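Group II chitinase (PDB 6JAV) probably hydrolyses internal glycosidic bonds of chitin as an endochitinase, this chain being one family 18 catalytic domain of a longer, multidomain insect protein. Local coordinates at residues A[195-201]-A[225-231]; A[19-24]-A[277-281]; A[39-44]-A[65-69]. All coordinates share one frame; numbering follows the deposited sequence.

Contact 1 of 3, residues A[195-201]-A[225-231]. With NAG (2-acetamido-2-deoxy-beta-D-glucopyranose), chain C.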
# COMPACT_ATOMS: atom_id res chain seq x y z
N VAL A 195 -1.84 5.60 -4.72
CA VAL A 195 -2.11 4.59 -5.74
C VAL A 195 -1.30 3.33 -5.40
O VAL A 195 -0.07 3.38 -5.27
CB VAL A 195 -1.79 5.10 -7.15
CG1 VAL A 195 -2.23 4.05 -8.18
CG2 VAL A 195 -2.51 6.43 -7.41
N MET A 196 -1.99 2.20 -5.27
CA MET A 196 -1.34 0.96 -4.85
C MET A 196 -0.74 0.27 -6.08
O MET A 196 -1.22 -0.77 -6.54
CB MET A 196 -2.33 0.07 -4.12
CG MET A 196 -2.72 0.72 -2.80
SD MET A 196 -3.72 -0.34 -1.76
CE MET A 196 -5.06 -0.07 -2.64
N THR A 197 0.37 0.87 -6.56
CA THR A 197 1.11 0.41 -7.75
C THR A 197 1.95 -0.82 -7.43
O THR A 197 3.19 -0.84 -7.57
CB THR A 197 1.96 1.55 -8.35
OG1 THR A 197 2.48 2.36 -7.28
CG2 THR A 197 1.10 2.47 -9.23
N TYR A 198 1.27 -1.87 -6.99
CA TYR A 198 1.90 -3.14 -6.66
C TYR A 198 0.81 -4.20 -6.65
O TYR A 198 -0.38 -3.92 -6.84
CB TYR A 198 2.68 -3.08 -5.33
CG TYR A 198 1.96 -2.39 -4.17
CD1 TYR A 198 0.87 -2.98 -3.56
CD2 TYR A 198 2.38 -1.15 -3.72
CE1 TYR A 198 0.21 -2.33 -2.50
CE2 TYR A 198 1.74 -0.50 -2.65
CZ TYR A 198 0.67 -1.10 -2.06
OH TYR A 198 0.03 -0.47 -1.01
N ASP A 199 1.23 -5.45 -6.43
CA ASP A 199 0.35 -6.61 -6.57
C ASP A 199 -0.24 -6.71 -7.98
O ASP A 199 -1.36 -7.21 -8.15
CB ASP A 199 -0.75 -6.66 -5.50
CG ASP A 199 -0.19 -6.92 -4.12
OD1 ASP A 199 0.99 -7.31 -4.01
OD2 ASP A 199 -0.94 -6.68 -3.15
N TYR A 200 0.51 -6.27 -8.99
CA TYR A 200 0.06 -6.48 -10.36
C TYR A 200 0.07 -7.96 -10.72
O TYR A 200 -0.69 -8.38 -11.60
CB TYR A 200 0.98 -5.76 -11.32
CG TYR A 200 0.80 -4.26 -11.36
CD1 TYR A 200 -0.22 -3.67 -12.11
CD2 TYR A 200 1.68 -3.43 -10.66
CE1 TYR A 200 -0.35 -2.30 -12.17
CE2 TYR A 200 1.56 -2.06 -10.72
CZ TYR A 200 0.54 -1.49 -11.48
OH TYR A 200 0.46 -0.12 -11.52
N HIS A 201 0.91 -8.75 -10.05
CA HIS A 201 1.08 -10.17 -10.33
C HIS A 201 1.29 -10.90 -9.01
O HIS A 201 1.78 -10.32 -8.04
CB HIS A 201 2.26 -10.41 -11.27
CG HIS A 201 2.05 -9.80 -12.62
ND1 HIS A 201 1.05 -10.24 -13.47
CD2 HIS A 201 2.63 -8.74 -13.23
CE1 HIS A 201 1.05 -9.49 -14.56
NE2 HIS A 201 2.00 -8.57 -14.44
N PHE A 225 -0.79 -3.32 -17.00
CA PHE A 225 -0.34 -3.78 -15.68
C PHE A 225 1.09 -3.33 -15.38
O PHE A 225 2.01 -4.13 -15.19
CB PHE A 225 -0.50 -5.29 -15.56
CG PHE A 225 -1.89 -5.72 -15.24
CD1 PHE A 225 -2.92 -4.79 -15.12
CD2 PHE A 225 -2.19 -7.06 -15.02
CE1 PHE A 225 -4.21 -5.19 -14.82
CE2 PHE A 225 -3.48 -7.46 -14.71
CZ PHE A 225 -4.49 -6.53 -14.62
N ASN A 226 1.27 -2.01 -15.32
CA ASN A 226 2.55 -1.44 -14.90
C ASN A 226 2.30 -0.06 -14.32
O ASN A 226 1.29 0.58 -14.62
CB ASN A 226 3.55 -1.41 -16.06
CG ASN A 226 3.02 -0.62 -17.26
OD1 ASN A 226 3.15 0.60 -17.31
ND2 ASN A 226 2.43 -1.33 -18.21
N ALA A 227 3.23 0.39 -13.47
CA ALA A 227 3.02 1.63 -12.72
C ALA A 227 2.94 2.84 -13.64
O ALA A 227 2.17 3.77 -13.39
CB ALA A 227 4.13 1.82 -11.69
N ASN A 228 3.73 2.84 -14.72
CA ASN A 228 3.71 3.97 -15.64
C ASN A 228 2.32 4.16 -16.26
O ASN A 228 1.79 5.28 -16.31
CB ASN A 228 4.76 3.75 -16.73
CG ASN A 228 4.76 4.86 -17.73
OD1 ASN A 228 4.90 6.01 -17.37
ND2 ASN A 228 4.58 4.51 -18.99
N TYR A 229 1.71 3.07 -16.73
CA TYR A 229 0.35 3.18 -17.26
C TYR A 229 -0.62 3.65 -16.18
O TYR A 229 -1.42 4.57 -16.39
CB TYR A 229 -0.12 1.84 -17.83
CG TYR A 229 -1.51 1.96 -18.42
CD1 TYR A 229 -2.65 1.86 -17.63
CD2 TYR A 229 -1.66 2.23 -19.77
CE1 TYR A 229 -3.92 2.03 -18.18
CE2 TYR A 229 -2.92 2.40 -20.31
CZ TYR A 229 -4.04 2.29 -19.51
OH TYR A 229 -5.30 2.46 -20.05
N THR A 230 -0.56 3.01 -15.01
CA THR A 230 -1.50 3.32 -13.94
C THR A 230 -1.45 4.79 -13.54
O THR A 230 -2.49 5.44 -13.35
CB THR A 230 -1.15 2.45 -12.73
OG1 THR A 230 -1.43 1.08 -13.03
CG2 THR A 230 -1.96 2.89 -11.51
N ILE A 231 -0.25 5.32 -13.32
CA ILE A 231 -0.13 6.70 -12.85
C ILE A 231 -0.62 7.66 -13.93
O ILE A 231 -1.37 8.61 -13.64
CB ILE A 231 1.32 6.98 -12.41
CG1 ILE A 231 1.71 6.12 -11.19
CG2 ILE A 231 1.52 8.48 -12.16
CD1 ILE A 231 0.88 6.41 -9.95
C1 NAG C . 4.48 5.51 -20.02
C2 NAG C . 5.14 5.05 -21.31
C3 NAG C . 4.79 6.01 -22.45
C4 NAG C . 3.28 6.21 -22.55
C5 NAG C . 2.71 6.63 -21.20
C6 NAG C . 1.20 6.75 -21.19
C7 NAG C . 7.27 3.83 -21.43
C8 NAG C . 6.50 2.70 -22.02
N2 NAG C . 6.58 4.94 -21.14
O3 NAG C . 5.25 5.44 -23.67
O4 NAG C . 2.94 7.18 -23.53
O5 NAG C . 3.07 5.65 -20.21
O6 NAG C . 0.52 5.50 -21.16
O7 NAG C . 8.48 3.76 -21.25
O HOH W 1 2.61 -6.63 -16.18
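In the TIM barrel of this family 18 glycosyl hydrolase domain, the chain leaving strand 192-195 at 195-201 is backed by the first turn of helix 227-236, and Tyr200 is the main side chain between them. Its hydroxyl gives a hydrogen bond to Thr230, OH to OG1 2.7 Å, with OG1 lying in the plane of the tyrosine ring. Because Thr230 OG1 is also bonded to Pro172 O, the threonine oxygen has one partner in the loop after strand 165-170 and one in 195-201, which should limit rotation of both groups. One face of the Tyr200 ring lies against backbone: Asn226 CA stands 3.9 Å above its plane, offset toward the rim, and Phe225 O lies over that face too; ring atom CD1 is 3.5 Å from Phe225 C. Toward the strand end, at Val195 and Thr197, methyl groups make the contact. The CG2 of Thr230, anti to its backbone N, runs 3.5 Å from Val195 CG1, while Thr197 CG2 touches Ala227 CB and Ile231 CD1, each pair 4.0 Å apart. Thr197 turns its hydroxyl elsewhere, to Gly247 O on the neighbouring strand. The helix start is fixed by Asn226 as N-cap: Tyr229 N reaches its OD1 at 2.9 Å, with an N-H...O angle of 160°. Asp199 of the same segment touches the bound inhibitor, whereas Asn228 on the helix carries the N-linked sugar. At the other end of the segment His201, held through ND1 by Asp205, uses NE2 for a water in its ring plane, and that water donates to Phe225 O at 2.8 Å.

Contact 2 of 3, residues A[19-24]-A[277-281]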
# COMPACT_ATOMS: atom_id res chain seq x y z
N TYR A 19 2.65 -9.25 16.20
CA TYR A 19 2.49 -10.68 16.46
C TYR A 19 3.35 -11.48 15.50
O TYR A 19 2.86 -12.24 14.66
CB TYR A 19 1.05 -11.09 16.31
CG TYR A 19 0.06 -10.29 17.12
CD1 TYR A 19 -0.15 -10.58 18.46
CD2 TYR A 19 -0.67 -9.27 16.54
CE1 TYR A 19 -1.08 -9.88 19.21
CE2 TYR A 19 -1.61 -8.57 17.28
CZ TYR A 19 -1.81 -8.87 18.61
OH TYR A 19 -2.74 -8.16 19.33
N ARG A 20 4.64 -11.20 15.57
CA ARG A 20 5.64 -11.92 14.80
C ARG A 20 6.77 -12.31 15.74
O ARG A 20 7.07 -11.59 16.70
CB ARG A 20 6.18 -11.03 13.67
CG ARG A 20 5.17 -10.81 12.57
CD ARG A 20 5.71 -10.03 11.36
NE ARG A 20 4.60 -9.86 10.42
CZ ARG A 20 4.43 -8.80 9.62
NH1 ARG A 20 5.30 -7.82 9.60
NH2 ARG A 20 3.35 -8.73 8.84
N PRO A 21 7.43 -13.43 15.46
CA PRO A 21 8.48 -13.93 16.36
C PRO A 21 9.79 -13.19 16.18
O PRO A 21 10.09 -12.64 15.11
CB PRO A 21 8.63 -15.39 15.91
CG PRO A 21 8.28 -15.37 14.45
CD PRO A 21 7.16 -14.35 14.33
N GLY A 22 10.59 -13.19 17.25
CA GLY A 22 11.97 -12.75 17.15
C GLY A 22 12.13 -11.40 16.50
O GLY A 22 11.42 -10.44 16.84
N ILE A 23 13.06 -11.30 15.56
CA ILE A 23 13.32 -10.01 14.94
C ILE A 23 12.18 -9.53 14.05
O ILE A 23 12.20 -8.37 13.64
CB ILE A 23 14.64 -10.02 14.13
CG1 ILE A 23 14.55 -11.01 13.00
CG2 ILE A 23 15.81 -10.27 15.05
CD1 ILE A 23 15.51 -10.71 11.90
N GLY A 24 11.19 -10.38 13.77
CA GLY A 24 10.07 -9.91 12.97
C GLY A 24 9.09 -9.05 13.73
O GLY A 24 8.25 -8.39 13.11
N GLU A 277 9.17 -17.47 7.55
CA GLU A 277 9.10 -17.80 8.96
C GLU A 277 8.62 -16.65 9.83
O GLU A 277 8.14 -16.89 10.95
CB GLU A 277 10.46 -18.31 9.44
CG GLU A 277 11.52 -17.26 9.49
CD GLU A 277 12.36 -17.20 8.23
OE1 GLU A 277 11.84 -17.45 7.11
OE2 GLU A 277 13.56 -16.89 8.35
N TYR A 278 8.73 -15.40 9.37
CA TYR A 278 8.24 -14.28 10.16
C TYR A 278 6.85 -13.81 9.75
O TYR A 278 6.05 -13.47 10.61
CB TYR A 278 9.19 -13.09 10.06
CG TYR A 278 10.53 -13.39 10.66
CD1 TYR A 278 10.72 -13.31 12.04
CD2 TYR A 278 11.59 -13.78 9.86
CE1 TYR A 278 11.95 -13.59 12.59
CE2 TYR A 278 12.82 -14.04 10.40
CZ TYR A 278 13.00 -13.95 11.77
OH TYR A 278 14.23 -14.23 12.28
N THR A 279 6.58 -13.74 8.45
CA THR A 279 5.32 -13.18 7.99
C THR A 279 4.23 -14.23 7.84
O THR A 279 3.04 -13.87 7.89
CB THR A 279 5.52 -12.39 6.68
OG1 THR A 279 6.18 -13.22 5.72
CG2 THR A 279 6.37 -11.14 6.97
N ARG A 280 4.60 -15.50 7.65
CA ARG A 280 3.69 -16.63 7.79
C ARG A 280 2.44 -16.52 6.90
O ARG A 280 1.31 -16.72 7.34
CB ARG A 280 3.31 -16.86 9.27
CG ARG A 280 4.49 -17.41 10.09
CD ARG A 280 4.09 -17.59 11.50
NE ARG A 280 3.31 -16.35 11.90
CZ ARG A 280 3.35 -15.74 13.09
NH1 ARG A 280 2.65 -14.64 13.26
NH2 ARG A 280 4.13 -16.28 14.07
N ALA A 281 2.67 -16.21 5.62
CA ALA A 281 1.59 -16.02 4.66
C ALA A 281 2.05 -16.57 3.32
O ALA A 281 2.99 -16.03 2.71
CB ALA A 281 1.23 -14.54 4.51
O HOH W 2 2.47 -11.75 10.09
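Arg20 and Arg280 start alike, each with CG beside its backbone N (chi1 -71° in both), but Arg20 then runs extended to NE whereas Arg280 bends at chi3 (-43°), and each reaches the opposite loop: Arg280 the backbone of Tyr19, Arg20 residues 278-279. Loop 19-24 follows TIM barrel strand 8-14 of this family 18 domain; residues 277-281, between strands 244-257 and 342-346, probably belong to the alpha/beta insertion of such chitinases, and the contact joins the two beside the inhibitor pocket. The bend takes Arg280 NH1 to Tyr19 O, a hydrogen bond of 2.8 Å whose N-H...O angle of 133° is far from straight. The aliphatic part of Arg20 lies along the Tyr278 carbonyl, CG to O 3.4 Å, and its guanidinium has Thr279 CG2 4.0 Å above the centre of one face. That group is also held by a salt bridge from NH1 to Asp349, and the Arg20 side chain touches the bound inhibitor, as does Ala281. Tyr278 inserts its ring beside the turn at 21-24. Pro21 O sits at the ring edge, in its plane, 3.2 Å from CD1, and the same oxygen accepts from Gly24 N. At the hydroxyl end, Ile23 CG1 approaches Tyr278 CZ to 3.5 Å. One water, in the plane of the Arg20 guanidinium, joins the loops, accepting from Arg20 NE at 2.9 Å and donating to Thr279 O.

Contact 3 of 3, residues A[39-44]-A[65-69]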
# COMPACT_ATOMS: atom_id res chain seq x y z
N ILE A 39 2.22 9.07 8.51
CA ILE A 39 2.07 7.68 8.90
C ILE A 39 0.60 7.36 8.86
O ILE A 39 -0.22 8.15 9.36
CB ILE A 39 2.63 7.43 10.32
CG1 ILE A 39 4.14 7.63 10.32
CG2 ILE A 39 2.26 6.02 10.78
CD1 ILE A 39 4.72 7.87 11.72
N VAL A 40 0.24 6.22 8.27
CA VAL A 40 -1.14 5.78 8.19
C VAL A 40 -1.28 4.47 8.94
O VAL A 40 -0.57 3.50 8.64
CB VAL A 40 -1.62 5.63 6.74
CG1 VAL A 40 -3.09 5.21 6.75
CG2 VAL A 40 -1.45 6.94 5.99
N TYR A 41 -2.19 4.43 9.91
CA TYR A 41 -2.32 3.29 10.80
C TYR A 41 -3.30 2.28 10.20
O TYR A 41 -4.50 2.57 10.09
CB TYR A 41 -2.87 3.81 12.14
CG TYR A 41 -2.87 2.80 13.27
CD1 TYR A 41 -3.72 1.70 13.27
CD2 TYR A 41 -2.03 3.00 14.36
CE1 TYR A 41 -3.71 0.79 14.32
CE2 TYR A 41 -2.03 2.12 15.42
CZ TYR A 41 -2.85 1.00 15.39
OH TYR A 41 -2.83 0.11 16.45
N GLY A 42 -2.83 1.09 9.88
CA GLY A 42 -3.69 0.03 9.35
C GLY A 42 -3.96 -1.02 10.42
O GLY A 42 -3.01 -1.56 11.02
N PHE A 43 -5.24 -1.31 10.68
CA PHE A 43 -6.45 -0.70 10.13
C PHE A 43 -7.48 -0.66 11.24
O PHE A 43 -7.47 -1.50 12.17
CB PHE A 43 -7.06 -1.60 9.04
CG PHE A 43 -6.28 -1.63 7.77
CD1 PHE A 43 -6.31 -0.57 6.90
CD2 PHE A 43 -5.51 -2.74 7.44
CE1 PHE A 43 -5.59 -0.59 5.71
CE2 PHE A 43 -4.78 -2.77 6.26
CZ PHE A 43 -4.83 -1.69 5.40
N ALA A 44 -8.41 0.28 11.15
CA ALA A 44 -9.73 0.19 11.77
C ALA A 44 -10.67 -0.50 10.78
O ALA A 44 -10.39 -0.61 9.58
CB ALA A 44 -10.25 1.58 12.11
N PHE A 65 -1.77 1.26 21.36
CA PHE A 65 -1.08 1.42 20.07
C PHE A 65 -1.55 2.67 19.32
O PHE A 65 -0.73 3.34 18.68
CB PHE A 65 -1.27 0.20 19.16
CG PHE A 65 -0.24 -0.89 19.36
CD1 PHE A 65 0.29 -1.16 20.61
CD2 PHE A 65 0.16 -1.69 18.28
CE1 PHE A 65 1.24 -2.20 20.77
CE2 PHE A 65 1.09 -2.71 18.44
CZ PHE A 65 1.62 -2.97 19.70
N TYR A 66 -2.86 3.01 19.36
CA TYR A 66 -3.27 4.25 18.70
C TYR A 66 -2.48 5.44 19.26
O TYR A 66 -1.89 6.23 18.50
CB TYR A 66 -4.75 4.52 18.89
CG TYR A 66 -5.75 3.76 18.05
CD1 TYR A 66 -5.37 2.90 17.01
CD2 TYR A 66 -7.09 3.93 18.30
CE1 TYR A 66 -6.34 2.23 16.24
CE2 TYR A 66 -8.05 3.28 17.56
CZ TYR A 66 -7.67 2.43 16.53
OH TYR A 66 -8.66 1.78 15.80
N GLU A 67 -2.45 5.58 20.60
CA GLU A 67 -1.71 6.68 21.20
C GLU A 67 -0.24 6.64 20.86
O GLU A 67 0.39 7.69 20.65
CB GLU A 67 -1.91 6.67 22.71
CG GLU A 67 -3.34 6.88 23.11
CD GLU A 67 -4.12 5.67 23.07
OE1 GLU A 67 -3.64 4.71 22.44
OE2 GLU A 67 -5.25 5.58 23.60
N ARG A 68 0.36 5.44 20.83
CA ARG A 68 1.78 5.33 20.61
C ARG A 68 2.17 5.60 19.16
O ARG A 68 3.36 5.85 18.90
CB ARG A 68 2.25 3.94 21.06
CG ARG A 68 2.28 3.82 22.60
CD ARG A 68 2.18 2.38 23.00
NE ARG A 68 3.35 1.63 22.58
CZ ARG A 68 3.50 0.32 22.77
NH1 ARG A 68 2.55 -0.40 23.37
NH2 ARG A 68 4.62 -0.27 22.38
N VAL A 69 1.25 5.50 18.19
CA VAL A 69 1.58 5.95 16.84
C VAL A 69 1.25 7.44 16.65
O VAL A 69 2.00 8.18 16.00
CB VAL A 69 0.86 5.04 15.82
CG1 VAL A 69 1.14 5.48 14.38
CG2 VAL A 69 1.36 3.60 16.00
O HOH W 3 -7.92 -0.54 14.64
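Tyr41 and Tyr66 meet in a T-shaped stack, the edge of Tyr66 directed at a face of Tyr41, with ring centroids 5.0 Å apart and planes at 82°. The pair joins strand 38-46, a parallel strand of the TIM barrel, to the short helix 65-70 that packs outside it; the segments 39-44 and 65-69 run nearly antiparallel, at 166°, with their axes 10.2 Å apart. The leading edge atom is Tyr66 CD1, which stands 3.5 Å above the Tyr41 plane, displaced toward the rim on the hydroxyl side, near CZ. Tyr41 extends far enough to reach the helix because its CG is anti to the backbone N (chi1 -170°). Its own edge is used as well. Val69 CB lies in the ring plane, and Val69 CG2 is 3.7 Å from Tyr41 CE2, while the other methyl, CG1, crosses obliquely to Ile39 CG2 at 3.8 Å. The Tyr41 side chain meets that of Phe65 at about a right angle, its OH 3.1 Å from Phe65 CB. The polar end of Tyr41 finds its partner in Asp60, to which OH is hydrogen-bonded. The second tyrosine hydroxyl lies farther along the strand: Tyr66 OH passes 4.0 Å from Ala44 CB and donates to a water at 2.7 Å, which in turn donates to Phe43 O. Phe120 and Tyr118 add edge-to-face contacts to Tyr66, so the pair belongs to a larger aromatic group. No direct hydrogen bond links 39-44 to 65-69. Cohesion across this buried face therefore rests on ring and methyl packing, with both phenol hydroxyls satisfied, one by a carboxylate and the other by a bridging water.

How the contacts relate
All three contacts belong to the same family 18 domain, but they stand in different relations to the inhibitor site. Contacts 1 and 2 both contribute to it: Asp199 comes from the first, Arg20 and Ala281 from the second. Their centres are 27 Å apart and their nearest atoms about 11 Å, so these pocket residues come from separate parts of the domain. Contact 3 lies farther from the inhibitor, the side chain of Tyr41 being about 14 Å away. The segments of contact 2 are 253 residues apart at their closest ends, and the loop they close encloses both others. Contacts 1 and 3 lie on opposite sides of the chain's centre, their own centres 26 Å apart.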